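Local atomic coordinates of 4-amino-4-deoxy-L-arabinose transferase or related glycosyltransferases of PMT family (Cupriavidus metallidurans, PDB entry 5EZM), a protein that probably transfers 4-amino-4-deoxy-L-arabinose to lipid A from a polyprenyl-phosphate carrier, as a zinc-containing membrane glycosyltransferase of the GT-C fold. Residues L216-V219 and V220-V224; M168-V171 and L172-L176; V193-W196 and A197-V201; S341-L345 and P346-V350. One frame throughout, in Å; residues are numbered along the deposited sequence.

Contact 1. Residues L216-V219 and V220-V224; sequences LVLV and VYTLV. With DSL (mono-trans, octa-cis decaprenyl-phosphate), chain C.
The carbonyl oxygen of Val219 is gripped twice: Thr222 OG1 donates to Val219 O over 2.8 Å, in the carbonyl plane and on a lone pair, and the backbone N of Leu223 adds a weak, bent bond. With chi1 at 72°, the hydroxyl of Thr222 sits between its own backbone N and carbonyl carbon, and this rotation turns it back to the carbonyl three residues earlier. Its methyl swings to the other side, where Thr222 CG2 reaches Leu218 CD1 at 4.2 Å. Such a hydroxyl returned to the preceding turn is a common way for a threonine hydroxyl to be satisfied within a transmembrane helix, and this is the last turn of helix 209-224. A valine here would probably leave Val219 O with little more than the weak Leu223 bond. Just before it, Val220 N bonds to Leu216 O with an N-H...O angle of 166°, and the side chains of these two residues lie side by side, Leu216 CD1 touching Val220 CG2 at 3.9 Å. Branched apolar residues suit the lipid-facing and ligand-facing sides. Val217 CG1 lies 3.6 Å from C21 of the decaprenyl chain, while Leu218 CD2 meets its C31 at 3.7 Å. Tyr221 packs its side chain against Met326 and Ile329 of helix 323-339, and Tyr221 OH is hydrogen-bonded to the backbone N of Arg322.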
loop_
_atom_site.group_PDB
_atom_site.type_symbol
_atom_site.label_atom_id
_atom_site.label_comp_id
_atom_site.label_asym_id
_atom_site.label_seq_id
_atom_site.Cartn_x
_atom_site.Cartn_y
_atom_site.Cartn_z
ATOM N N LEU A 216 -12.480 15.184 -11.215
ATOM C CA LEU A 216 -12.219 16.351 -10.379
ATOM C C LEU A 216 -10.986 17.100 -10.872
ATOM O O LEU A 216 -11.073 18.254 -11.311
ATOM C CB LEU A 216 -12.048 15.917 -8.921
ATOM C CG LEU A 216 -11.578 16.987 -7.934
ATOM C CD1 LEU A 216 -12.626 18.081 -7.771
ATOM C CD2 LEU A 216 -11.222 16.365 -6.590
ATOM N N VAL A 217 -9.829 16.427 -10.852
ATOM C CA VAL A 217 -8.595 17.029 -11.352
ATOM C C VAL A 217 -8.786 17.559 -12.764
ATOM O O VAL A 217 -8.181 18.568 -13.150
ATOM C CB VAL A 217 -7.440 16.007 -11.278
ATOM C CG1 VAL A 217 -6.177 16.580 -11.898
ATOM C CG2 VAL A 217 -7.188 15.604 -9.836
ATOM N N LEU A 218 -9.650 16.917 -13.549
ATOM C CA LEU A 218 -9.921 17.416 -14.889
ATOM C C LEU A 218 -10.659 18.748 -14.831
ATOM O O LEU A 218 -10.183 19.755 -15.369
ATOM C CB LEU A 218 -10.715 16.382 -15.686
ATOM C CG LEU A 218 -10.996 16.740 -17.146
ATOM C CD1 LEU A 218 -9.732 17.234 -17.833
ATOM C CD2 LEU A 218 -11.566 15.536 -17.876
ATOM N N VAL A 219 -11.812 18.784 -14.151
ATOM C CA VAL A 219 -12.641 19.989 -14.206
ATOM C C VAL A 219 -11.894 21.170 -13.602
ATOM O O VAL A 219 -11.857 22.260 -14.186
ATOM C CB VAL A 219 -14.011 19.759 -13.532
ATOM C CG1 VAL A 219 -14.842 18.775 -14.342
ATOM C CG2 VAL A 219 -13.866 19.271 -12.103
ATOM N N VAL A 220 -11.243 20.955 -12.452
ATOM C CA VAL A 220 -10.411 21.994 -11.850
ATOM C C VAL A 220 -9.430 22.538 -12.878
ATOM O O VAL A 220 -9.296 23.757 -13.056
ATOM C CB VAL A 220 -9.681 21.448 -10.610
ATOM C CG1 VAL A 220 -8.787 22.521 -10.010
ATOM C CG2 VAL A 220 -10.683 20.950 -9.582
ATOM N N TYR A 221 -8.760 21.637 -13.602
ATOM C CA TYR A 221 -7.845 22.066 -14.653
ATOM C C TYR A 221 -8.549 22.990 -15.637
ATOM O O TYR A 221 -8.103 24.118 -15.875
ATOM C CB TYR A 221 -7.255 20.853 -15.373
ATOM C CG TYR A 221 -6.296 21.218 -16.486
ATOM C CD1 TYR A 221 -4.969 21.523 -16.213
ATOM C CD2 TYR A 221 -6.719 21.262 -17.809
ATOM C CE1 TYR A 221 -4.091 21.861 -17.225
ATOM C CE2 TYR A 221 -5.849 21.596 -18.827
ATOM C CZ TYR A 221 -4.537 21.898 -18.533
ATOM O OH TYR A 221 -3.666 22.235 -19.546
ATOM N N THR A 222 -9.687 22.547 -16.179
ATOM C CA THR A 222 -10.376 23.355 -17.177
ATOM C C THR A 222 -10.939 24.644 -16.598
ATOM O O THR A 222 -11.365 25.510 -17.369
ATOM C CB THR A 222 -11.496 22.551 -17.839
ATOM O OG1 THR A 222 -12.580 22.383 -16.917
ATOM C CG2 THR A 222 -10.981 21.185 -18.268
ATOM N N LEU A 223 -10.953 24.795 -15.273
ATOM C CA LEU A 223 -11.350 26.061 -14.676
ATOM C C LEU A 223 -10.173 27.006 -14.500
ATOM O O LEU A 223 -10.360 28.229 -14.519
ATOM C CB LEU A 223 -12.027 25.825 -13.323
ATOM C CG LEU A 223 -13.322 25.014 -13.364
ATOM C CD1 LEU A 223 -13.958 24.937 -11.983
ATOM C CD2 LEU A 223 -14.293 25.599 -14.378
ATOM N N VAL A 224 -8.964 26.466 -14.344
ATOM C CA VAL A 224 -7.796 27.315 -14.144
ATOM C C VAL A 224 -7.240 27.788 -15.482
ATOM O O VAL A 224 -6.856 28.954 -15.630
ATOM C CB VAL A 224 -6.736 26.567 -13.315
ATOM C CG1 VAL A 224 -5.517 27.447 -13.084
ATOM C CG2 VAL A 224 -7.327 26.111 -11.989
HETATM C C21 DSL C . -6.236 14.560 -14.824
HETATM C C22 DSL C . -6.562 13.338 -15.664
HETATM C C23 DSL C . -5.541 12.214 -15.798
HETATM C C24 DSL C . -7.748 13.253 -16.284
HETATM C C25 DSL C . -8.093 12.009 -17.143
HETATM C C26 DSL C . -9.541 11.565 -16.793
HETATM C C27 DSL C . -10.414 11.538 -18.093
HETATM C C28 DSL C . -9.739 11.334 -19.471
HETATM C C29 DSL C . -11.751 11.690 -18.008
HETATM C C30 DSL C . -12.425 11.891 -16.626
HETATM C C31 DSL C . -13.748 12.711 -16.788
HETATM C C32 DSL C . -14.937 11.951 -16.099
HETATM C C33 DSL C . -15.638 10.788 -16.825
HETATM C C34 DSL C . -15.355 12.327 -14.866
#

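Contact 2. Residues M168-V171 and L172-L176; sequences MSCV and LAFML. With DSL (mono-trans, octa-cis decaprenyl-phosphate), chain C.
Cys170 lays its side chain against the ring of Phe174 one helical turn on, a sulfur-aromatic contact in which SG stands 4.6 Å from the centroid of the Phe174 ring, 40° off the ring normal. The sulfur therefore comes in obliquely, and its nearest ring atom is Phe174 CZ at 3.9 Å. The methylene carbon shares the work: Cys170 CB meets Phe174 CE2 at 3.7 Å. Both residues turn their side chains alongside their own backbone N, with chi1 of -78° for the cysteine and -65° for the phenylalanine, which lets the ring lean back along the helix with one face toward Cys170. The backbone below is regular, and Phe174 N donates to Cys170 O at 2.9 Å, so the bond ties together the same two residues whose side chains touch. Cysteine suits the place because it is slim and polarisable, and it also packs on Leu120 and Val124 of helix 112-133; the ring of Phe174 meets that of Trp191. On another side of helix 160-178, Val171, Leu172 and Met175 belong to the decaprenyl-phosphate pocket, where the chain rests on backbone as well as side chains. Its methyl C23 lies 3.5 Å from Met175 CB and 3.7 Å from Val171 O, and Met175, bent at chi2, carries CG along the chain. Ser169 OG is satisfied by Gly166 O. With the main-chain polar groups spent on helix bonds, what meets the isoprenoid is chiefly hydrocarbon, consistent with this part of the tail being held mainly by apolar contact.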
loop_
_atom_site.group_PDB
_atom_site.type_symbol
_atom_site.label_atom_id
_atom_site.label_comp_id
_atom_site.label_asym_id
_atom_site.label_seq_id
_atom_site.Cartn_x
_atom_site.Cartn_y
_atom_site.Cartn_z
ATOM N N MET A 168 -3.547 4.645 -11.128
ATOM C CA MET A 168 -3.891 6.049 -11.322
ATOM C C MET A 168 -2.712 6.836 -11.878
ATOM O O MET A 168 -2.908 7.791 -12.641
ATOM C CB MET A 168 -4.390 6.662 -10.015
ATOM C CG MET A 168 -5.787 6.199 -9.624
ATOM S SD MET A 168 -6.521 7.177 -8.297
ATOM C CE MET A 168 -6.657 8.777 -9.093
ATOM N N SER A 169 -1.484 6.448 -11.519
ATOM C CA SER A 169 -0.320 7.023 -12.179
ATOM C C SER A 169 -0.325 6.698 -13.665
ATOM O O SER A 169 0.168 7.490 -14.478
ATOM C CB SER A 169 0.968 6.519 -11.527
ATOM O OG SER A 169 1.249 5.191 -11.924
ATOM N N CYS A 170 -0.879 5.541 -14.040
ATOM C CA CYS A 170 -1.097 5.273 -15.458
ATOM C C CYS A 170 -2.169 6.191 -16.038
ATOM O O CYS A 170 -2.075 6.598 -17.199
ATOM C CB CYS A 170 -1.468 3.808 -15.676
ATOM S SG CYS A 170 -0.063 2.680 -15.609
ATOM N N VAL A 171 -3.198 6.525 -15.251
ATOM C CA VAL A 171 -4.201 7.482 -15.724
ATOM C C VAL A 171 -3.541 8.814 -16.063
ATOM O O VAL A 171 -3.699 9.348 -17.171
ATOM C CB VAL A 171 -5.315 7.666 -14.677
ATOM C CG1 VAL A 171 -6.358 8.649 -15.183
ATOM C CG2 VAL A 171 -5.958 6.333 -14.332
ATOM N N LEU A 172 -2.782 9.364 -15.112
ATOM C CA LEU A 172 -2.132 10.653 -15.326
ATOM C C LEU A 172 -1.133 10.586 -16.473
ATOM O O LEU A 172 -1.167 11.415 -17.391
ATOM C CB LEU A 172 -1.441 11.108 -14.042
ATOM C CG LEU A 172 -0.601 12.378 -14.176
ATOM C CD1 LEU A 172 -1.493 13.563 -14.486
ATOM C CD2 LEU A 172 0.218 12.627 -12.920
ATOM N N ALA A 173 -0.233 9.600 -16.440
ATOM C CA ALA A 173 0.817 9.519 -17.453
ATOM C C ALA A 173 0.233 9.328 -18.844
ATOM O O ALA A 173 0.687 9.959 -19.805
ATOM C CB ALA A 173 1.784 8.384 -17.122
ATOM N N PHE A 174 -0.774 8.462 -18.977
ATOM C CA PHE A 174 -1.379 8.252 -20.288
ATOM C C PHE A 174 -2.106 9.504 -20.760
ATOM O O PHE A 174 -2.078 9.831 -21.953
ATOM C CB PHE A 174 -2.331 7.055 -20.251
ATOM C CG PHE A 174 -1.647 5.742 -19.984
ATOM C CD1 PHE A 174 -0.279 5.605 -20.160
ATOM C CD2 PHE A 174 -2.373 4.644 -19.551
ATOM C CE1 PHE A 174 0.349 4.401 -19.910
ATOM C CE2 PHE A 174 -1.751 3.437 -19.299
ATOM C CZ PHE A 174 -0.388 3.315 -19.478
ATOM N N MET A 175 -2.753 10.222 -19.839
ATOM C CA MET A 175 -3.382 11.485 -20.211
ATOM C C MET A 175 -2.351 12.486 -20.718
ATOM O O MET A 175 -2.592 13.187 -21.707
ATOM C CB MET A 175 -4.151 12.059 -19.024
ATOM C CG MET A 175 -4.689 13.467 -19.244
ATOM S SD MET A 175 -5.880 13.581 -20.596
ATOM C CE MET A 175 -6.453 15.266 -20.392
ATOM N N LEU A 176 -1.190 12.562 -20.060
ATOM C CA LEU A 176 -0.156 13.487 -20.518
ATOM C C LEU A 176 0.414 13.059 -21.865
ATOM O O LEU A 176 0.673 13.904 -22.728
ATOM C CB LEU A 176 0.956 13.600 -19.476
ATOM C CG LEU A 176 0.554 14.156 -18.108
ATOM C CD1 LEU A 176 1.775 14.334 -17.216
ATOM C CD2 LEU A 176 -0.203 15.464 -18.249
HETATM C C21 DSL C . -6.236 14.560 -14.824
HETATM C C22 DSL C . -6.562 13.338 -15.664
HETATM C C23 DSL C . -5.541 12.214 -15.798
HETATM C C24 DSL C . -7.748 13.253 -16.284
HETATM C C25 DSL C . -8.093 12.009 -17.143
HETATM C C26 DSL C . -9.541 11.565 -16.793
HETATM C C27 DSL C . -10.414 11.538 -18.093
HETATM C C28 DSL C . -9.739 11.334 -19.471
HETATM C C29 DSL C . -11.751 11.690 -18.008
HETATM C C30 DSL C . -12.425 11.891 -16.626
HETATM C C31 DSL C . -13.748 12.711 -16.788
HETATM C C32 DSL C . -14.937 11.951 -16.099
HETATM C C33 DSL C . -15.638 10.788 -16.825
HETATM C C34 DSL C . -15.355 12.327 -14.866
#

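Contact 3. Residues V193-W196 and A197-V201. With DSL (mono-trans, octa-cis decaprenyl-phosphate), chain C; MPG ([(Z)-octadec-9-enyl] (2R)-2,3-bis(oxidanyl)propanoate), chain S.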
loop_
_atom_site.group_PDB
_atom_site.type_symbol
_atom_site.label_atom_id
_atom_site.label_comp_id
_atom_site.label_asym_id
_atom_site.label_seq_id
_atom_site.Cartn_x
_atom_site.Cartn_y
_atom_site.Cartn_z
ATOM N N VAL A 193 -7.506 5.849 -24.936
ATOM C CA VAL A 193 -8.112 4.581 -24.538
ATOM C C VAL A 193 -7.272 3.914 -23.457
ATOM O O VAL A 193 -7.807 3.237 -22.573
ATOM C CB VAL A 193 -8.319 3.658 -25.758
ATOM C CG1 VAL A 193 -6.995 3.246 -26.366
ATOM C CG2 VAL A 193 -9.126 2.428 -25.366
ATOM N N ALA A 194 -5.950 4.106 -23.494
ATOM C CA ALA A 194 -5.112 3.613 -22.408
ATOM C C ALA A 194 -5.461 4.303 -21.097
ATOM O O ALA A 194 -5.484 3.669 -20.034
ATOM C CB ALA A 194 -3.638 3.816 -22.752
ATOM N N CYS A 195 -5.751 5.603 -21.159
ATOM C CA CYS A 195 -6.118 6.351 -19.963
ATOM C C CYS A 195 -7.441 5.855 -19.391
ATOM O O CYS A 195 -7.530 5.523 -18.201
ATOM C CB CYS A 195 -6.193 7.842 -20.295
ATOM S SG CYS A 195 -6.745 8.897 -18.948
ATOM N N TRP A 196 -8.478 5.786 -20.232
ATOM C CA TRP A 196 -9.777 5.303 -19.770
ATOM C C TRP A 196 -9.684 3.875 -19.248
ATOM O O TRP A 196 -10.316 3.531 -18.242
ATOM C CB TRP A 196 -10.802 5.395 -20.896
ATOM C CG TRP A 196 -11.256 6.788 -21.164
ATOM C CD1 TRP A 196 -10.724 7.669 -22.061
ATOM C CD2 TRP A 196 -12.349 7.467 -20.536
ATOM N NE1 TRP A 196 -11.416 8.855 -22.028
ATOM C CE2 TRP A 196 -12.418 8.758 -21.100
ATOM C CE3 TRP A 196 -13.276 7.110 -19.551
ATOM C CZ2 TRP A 196 -13.374 9.691 -20.710
ATOM C CZ3 TRP A 196 -14.223 8.039 -19.166
ATOM C CH2 TRP A 196 -14.266 9.314 -19.745
ATOM N N ALA A 197 -8.902 3.029 -19.922
ATOM C CA ALA A 197 -8.695 1.669 -19.444
ATOM C C ALA A 197 -8.064 1.665 -18.058
ATOM O O ALA A 197 -8.495 0.916 -17.171
ATOM C CB ALA A 197 -7.824 0.894 -20.434
ATOM N N ALA A 198 -7.043 2.504 -17.852
ATOM C CA ALA A 198 -6.429 2.607 -16.533
ATOM C C ALA A 198 -7.446 3.044 -15.486
ATOM O O ALA A 198 -7.450 2.529 -14.362
ATOM C CB ALA A 198 -5.246 3.574 -16.575
ATOM N N MET A 199 -8.325 3.988 -15.838
ATOM C CA MET A 199 -9.389 4.375 -14.916
ATOM C C MET A 199 -10.294 3.195 -14.596
ATOM O O MET A 199 -10.738 3.034 -13.452
ATOM C CB MET A 199 -10.199 5.536 -15.494
ATOM C CG MET A 199 -9.546 6.894 -15.295
ATOM S SD MET A 199 -10.609 8.272 -15.762
ATOM C CE MET A 199 -10.618 8.091 -17.544
ATOM N N GLY A 200 -10.570 2.352 -15.594
ATOM C CA GLY A 200 -11.360 1.159 -15.339
ATOM C C GLY A 200 -10.694 0.224 -14.348
ATOM O O GLY A 200 -11.323 -0.240 -13.389
ATOM N N VAL A 201 -9.407 -0.062 -14.563
ATOM C CA VAL A 201 -8.669 -0.904 -13.624
ATOM C C VAL A 201 -8.699 -0.293 -12.227
ATOM O O VAL A 201 -8.849 -1.004 -11.225
ATOM C CB VAL A 201 -7.226 -1.118 -14.117
ATOM C CG1 VAL A 201 -6.453 -1.980 -13.131
ATOM C CG2 VAL A 201 -7.220 -1.744 -15.504
HETATM C C21 DSL C . -6.236 14.560 -14.824
HETATM C C22 DSL C . -6.562 13.338 -15.664
HETATM C C23 DSL C . -5.541 12.214 -15.798
HETATM C C24 DSL C . -7.748 13.253 -16.284
HETATM C C25 DSL C . -8.093 12.009 -17.143
HETATM C C26 DSL C . -9.541 11.565 -16.793
HETATM C C27 DSL C . -10.414 11.538 -18.093
HETATM C C28 DSL C . -9.739 11.334 -19.471
HETATM C C29 DSL C . -11.751 11.690 -18.008
HETATM C C30 DSL C . -12.425 11.891 -16.626
HETATM C C31 DSL C . -13.748 12.711 -16.788
HETATM C C32 DSL C . -14.937 11.951 -16.099
HETATM C C33 DSL C . -15.638 10.788 -16.825
HETATM C C34 DSL C . -15.355 12.327 -14.866
HETATM C C2 MPG S . -2.519 -0.796 -16.856
HETATM C C3 MPG S . -3.921 -0.290 -17.178
HETATM C C4 MPG S . -4.224 -0.217 -18.670
HETATM C C5 MPG S . -3.029 -0.623 -19.548
HETATM C C6 MPG S . -3.169 -0.121 -20.993
HETATM C C7 MPG S . -1.807 0.125 -21.674
HETATM C C8 MPG S . -1.973 0.413 -23.185
HETATM C C9 MPG S . -0.773 1.167 -23.810
HETATM C C10 MPG S . -1.145 1.760 -25.199
HETATM C C11 MPG S . 0.068 2.329 -25.964
HETATM C C12 MPG S . -0.370 3.205 -27.187
HETATM C C13 MPG S . 0.832 3.823 -27.927
HETATM C C14 MPG S . 0.392 4.885 -28.981
HETATM C C1 MPG S . -2.331 -1.097 -15.367
#
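Met199 keeps its CG beside its backbone N (chi1 -81°), runs extended through chi2 and then folds at chi3 (-71°), a bend that drops its terminal methyl onto the indole of Trp196. The tryptophan, its CG likewise beside its own backbone N, points the same way from the helix and offers a face. Met199 CE lies 3.8 Å from the centroid of the six-membered ring of Trp196, only 25° off its normal, a CH-pi contact. The sulfur is also above this face, but farther off, in a Met-aromatic contact. Methionine suits the spot because its flexible thioether lets the methyl touch both the indole face and the lipid: Met199 CE also meets C27 of the decaprenyl chain at 3.5 Å. Trp196 CH2 reaches C33 of the decaprenyl chain at 3.5 Å, and Cys195 SG lies 3.8 Å from C25 of the same chain. The indole NE1 is satisfied by Leu234 O. Small Ala194 and Ala198 let a second lipid lie close on another side of helix 185-206, with Ala194 CB 3.8 Å from C8 of the bound MPG. Cys195, Trp196 and Met199 thus form one wall of the polyprenyl-phosphate pocket in this GT-C membrane enzyme.

Contact 4. Residues S341-L345 and P346-V350; sequences SRSKL and PGYIV. With MPG ([(Z)-octadec-9-enyl] (2R)-2,3-bis(oxidanyl)propanoate), chain B.
Leu345 and Tyr348 cross at a slant, with the leucine set over a face of the phenol ring. Leu345 CB stands 4.0 Å from the centroid of the Tyr348 ring and 10° off its normal, a CH-pi contact almost directly above the centre. Farther out, Leu345 CD1 touches Tyr348 CZ at 3.8 Å. The tyrosine is turned back by chi1 of -70°, with CG beside its own backbone N, which carries the ring over the backbone of Leu345, beside the extended residues Ser343 to Leu345. Ser343 comes from a different direction: its carbonyl O meets the ring edge in plane, 3.3 Å from Tyr348 CE2. The turn itself is fastened by Tyr348 N donating to Leu345 O at 3.1 Å, the donor lying well above the carbonyl plane. Pro346 suits the start of this turn, since its fixed phi fits the helical backbone that follows and its missing N-H costs no bond there. Nearby, Lys344 NZ donates to Ser341 O at 2.7 Å and also bonds to Gly283 O. An alanine here, lacking the ring, is likely to leave Leu345 and Phe338 without their partner and the loop freer to shift. The segment links helix 323-339 to helix 352-365, close to the zinc site, with the Ser343 side chain about 7 Å from that of His270. One backbone bond thus crosses the contact, beside CH-pi packing over the ring and a carbonyl at its edge; together with the lysine's bonds, these probably hold the loop.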
loop_
_atom_site.group_PDB
_atom_site.type_symbol
_atom_site.label_atom_id
_atom_site.label_comp_id
_atom_site.label_asym_id
_atom_site.label_seq_id
_atom_site.Cartn_x
_atom_site.Cartn_y
_atom_site.Cartn_z
ATOM N N SER A 341 -12.175 15.042 3.646
ATOM C CA SER A 341 -13.021 13.867 3.787
ATOM C C SER A 341 -13.121 13.457 5.252
ATOM O O SER A 341 -12.221 13.716 6.054
ATOM C CB SER A 341 -12.469 12.708 2.955
ATOM O OG SER A 341 -13.185 11.509 3.199
ATOM N N ARG A 342 -14.235 12.806 5.595
ATOM C CA ARG A 342 -14.446 12.372 6.974
ATOM C C ARG A 342 -13.469 11.265 7.351
ATOM O O ARG A 342 -12.699 11.397 8.310
ATOM C CB ARG A 342 -15.892 11.908 7.165
ATOM N N SER A 343 -13.487 10.164 6.605
ATOM C CA SER A 343 -12.562 9.065 6.840
ATOM C C SER A 343 -11.201 9.392 6.236
ATOM O O SER A 343 -11.104 9.729 5.052
ATOM C CB SER A 343 -13.120 7.773 6.241
ATOM O OG SER A 343 -12.214 6.695 6.398
ATOM N N LYS A 344 -10.150 9.297 7.051
ATOM C CA LYS A 344 -8.791 9.601 6.615
ATOM C C LYS A 344 -7.861 8.469 7.022
ATOM O O LYS A 344 -7.760 8.138 8.208
ATOM C CB LYS A 344 -8.295 10.924 7.205
ATOM C CG LYS A 344 -9.110 12.137 6.805
ATOM C CD LYS A 344 -8.415 13.414 7.229
ATOM C CE LYS A 344 -9.324 14.611 7.076
ATOM N NZ LYS A 344 -10.498 14.505 7.986
ATOM N N LEU A 345 -7.190 7.879 6.039
ATOM C CA LEU A 345 -6.115 6.922 6.230
ATOM C C LEU A 345 -4.919 7.374 5.407
ATOM O O LEU A 345 -5.091 7.970 4.338
ATOM C CB LEU A 345 -6.529 5.504 5.808
ATOM C CG LEU A 345 -7.443 4.684 6.728
ATOM C CD1 LEU A 345 -8.850 5.263 6.800
ATOM C CD2 LEU A 345 -7.497 3.242 6.249
ATOM N N PRO A 346 -3.696 7.115 5.881
ATOM C CA PRO A 346 -2.516 7.665 5.185
ATOM C C PRO A 346 -2.419 7.264 3.723
ATOM O O PRO A 346 -2.181 8.126 2.865
ATOM C CB PRO A 346 -1.340 7.123 6.012
ATOM C CG PRO A 346 -1.900 5.982 6.804
ATOM C CD PRO A 346 -3.325 6.340 7.076
ATOM N N GLY A 347 -2.621 5.981 3.413
ATOM C CA GLY A 347 -2.533 5.506 2.042
ATOM C C GLY A 347 -3.376 6.285 1.052
ATOM O O GLY A 347 -3.021 6.346 -0.131
ATOM N N TYR A 348 -4.474 6.897 1.510
ATOM C CA TYR A 348 -5.309 7.702 0.623
ATOM C C TYR A 348 -4.479 8.699 -0.173
ATOM O O TYR A 348 -4.772 8.972 -1.344
ATOM C CB TYR A 348 -6.381 8.452 1.422
ATOM C CG TYR A 348 -7.477 7.588 2.006
ATOM C CD1 TYR A 348 -7.516 6.221 1.773
ATOM C CD2 TYR A 348 -8.481 8.147 2.787
ATOM C CE1 TYR A 348 -8.515 5.431 2.308
ATOM C CE2 TYR A 348 -9.487 7.367 3.325
ATOM C CZ TYR A 348 -9.501 6.009 3.081
ATOM O OH TYR A 348 -10.500 5.226 3.614
ATOM N N ILE A 349 -3.427 9.248 0.444
ATOM C CA ILE A 349 -2.686 10.336 -0.187
ATOM C C ILE A 349 -1.604 9.842 -1.137
ATOM O O ILE A 349 -1.000 10.661 -1.847
ATOM C CB ILE A 349 -2.089 11.265 0.891
ATOM C CG1 ILE A 349 -2.041 12.699 0.379
ATOM C CG2 ILE A 349 -0.700 10.812 1.300
ATOM C CD1 ILE A 349 -3.361 13.176 -0.169
ATOM N N VAL A 350 -1.361 8.528 -1.202
ATOM C CA VAL A 350 -0.270 8.018 -2.042
ATOM C C VAL A 350 -0.410 8.402 -3.509
ATOM O O VAL A 350 0.606 8.750 -4.130
ATOM C CB VAL A 350 -0.105 6.505 -1.831
ATOM C CG1 VAL A 350 0.981 5.964 -2.736
ATOM C CG2 VAL A 350 0.238 6.205 -0.375
HETATM C C2 MPG B . -18.311 17.564 5.467
HETATM C C3 MPG B . -17.669 17.153 4.148
HETATM C C4 MPG B . -17.888 15.676 3.861
HETATM C C5 MPG B . -16.919 15.104 2.814
HETATM C C6 MPG B . -16.832 13.574 2.923
HETATM C C7 MPG B . -16.466 12.889 1.593
HETATM C C8 MPG B . -16.764 11.373 1.653
HETATM C C9 MPG B . -16.973 10.739 0.258
HETATM C C10 MPG B . -18.122 9.694 0.279
HETATM C C11 MPG B . -17.594 8.260 0.488
HETATM C C12 MPG B . -18.208 7.246 -0.533
HETATM C C1 MPG B . -18.518 19.076 5.575
#

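Overall arrangement
Along the chain the order is contact 2, contact 3, contact 1 and contact 4. The first three lie on consecutive helices, 160-178, 185-206 and 209-224, on the same side of the chain's centre, and all three touch the same decaprenyl-phosphate. Contacts 2 and 3 are neighbours, their centres 9 Å apart, and pack directly through Val171 against Ala198 and Met199. Contact 1 stands across the lipid, its centre 15 Å from that of contact 2 and 19 Å from that of contact 3. Contact 4 belongs to the loop between helices 323-339 and 352-365. Its centre is 21 to 23 Å from those of the others: the three helices line the lipid's tail, while contact 4 lies nearer the zinc site.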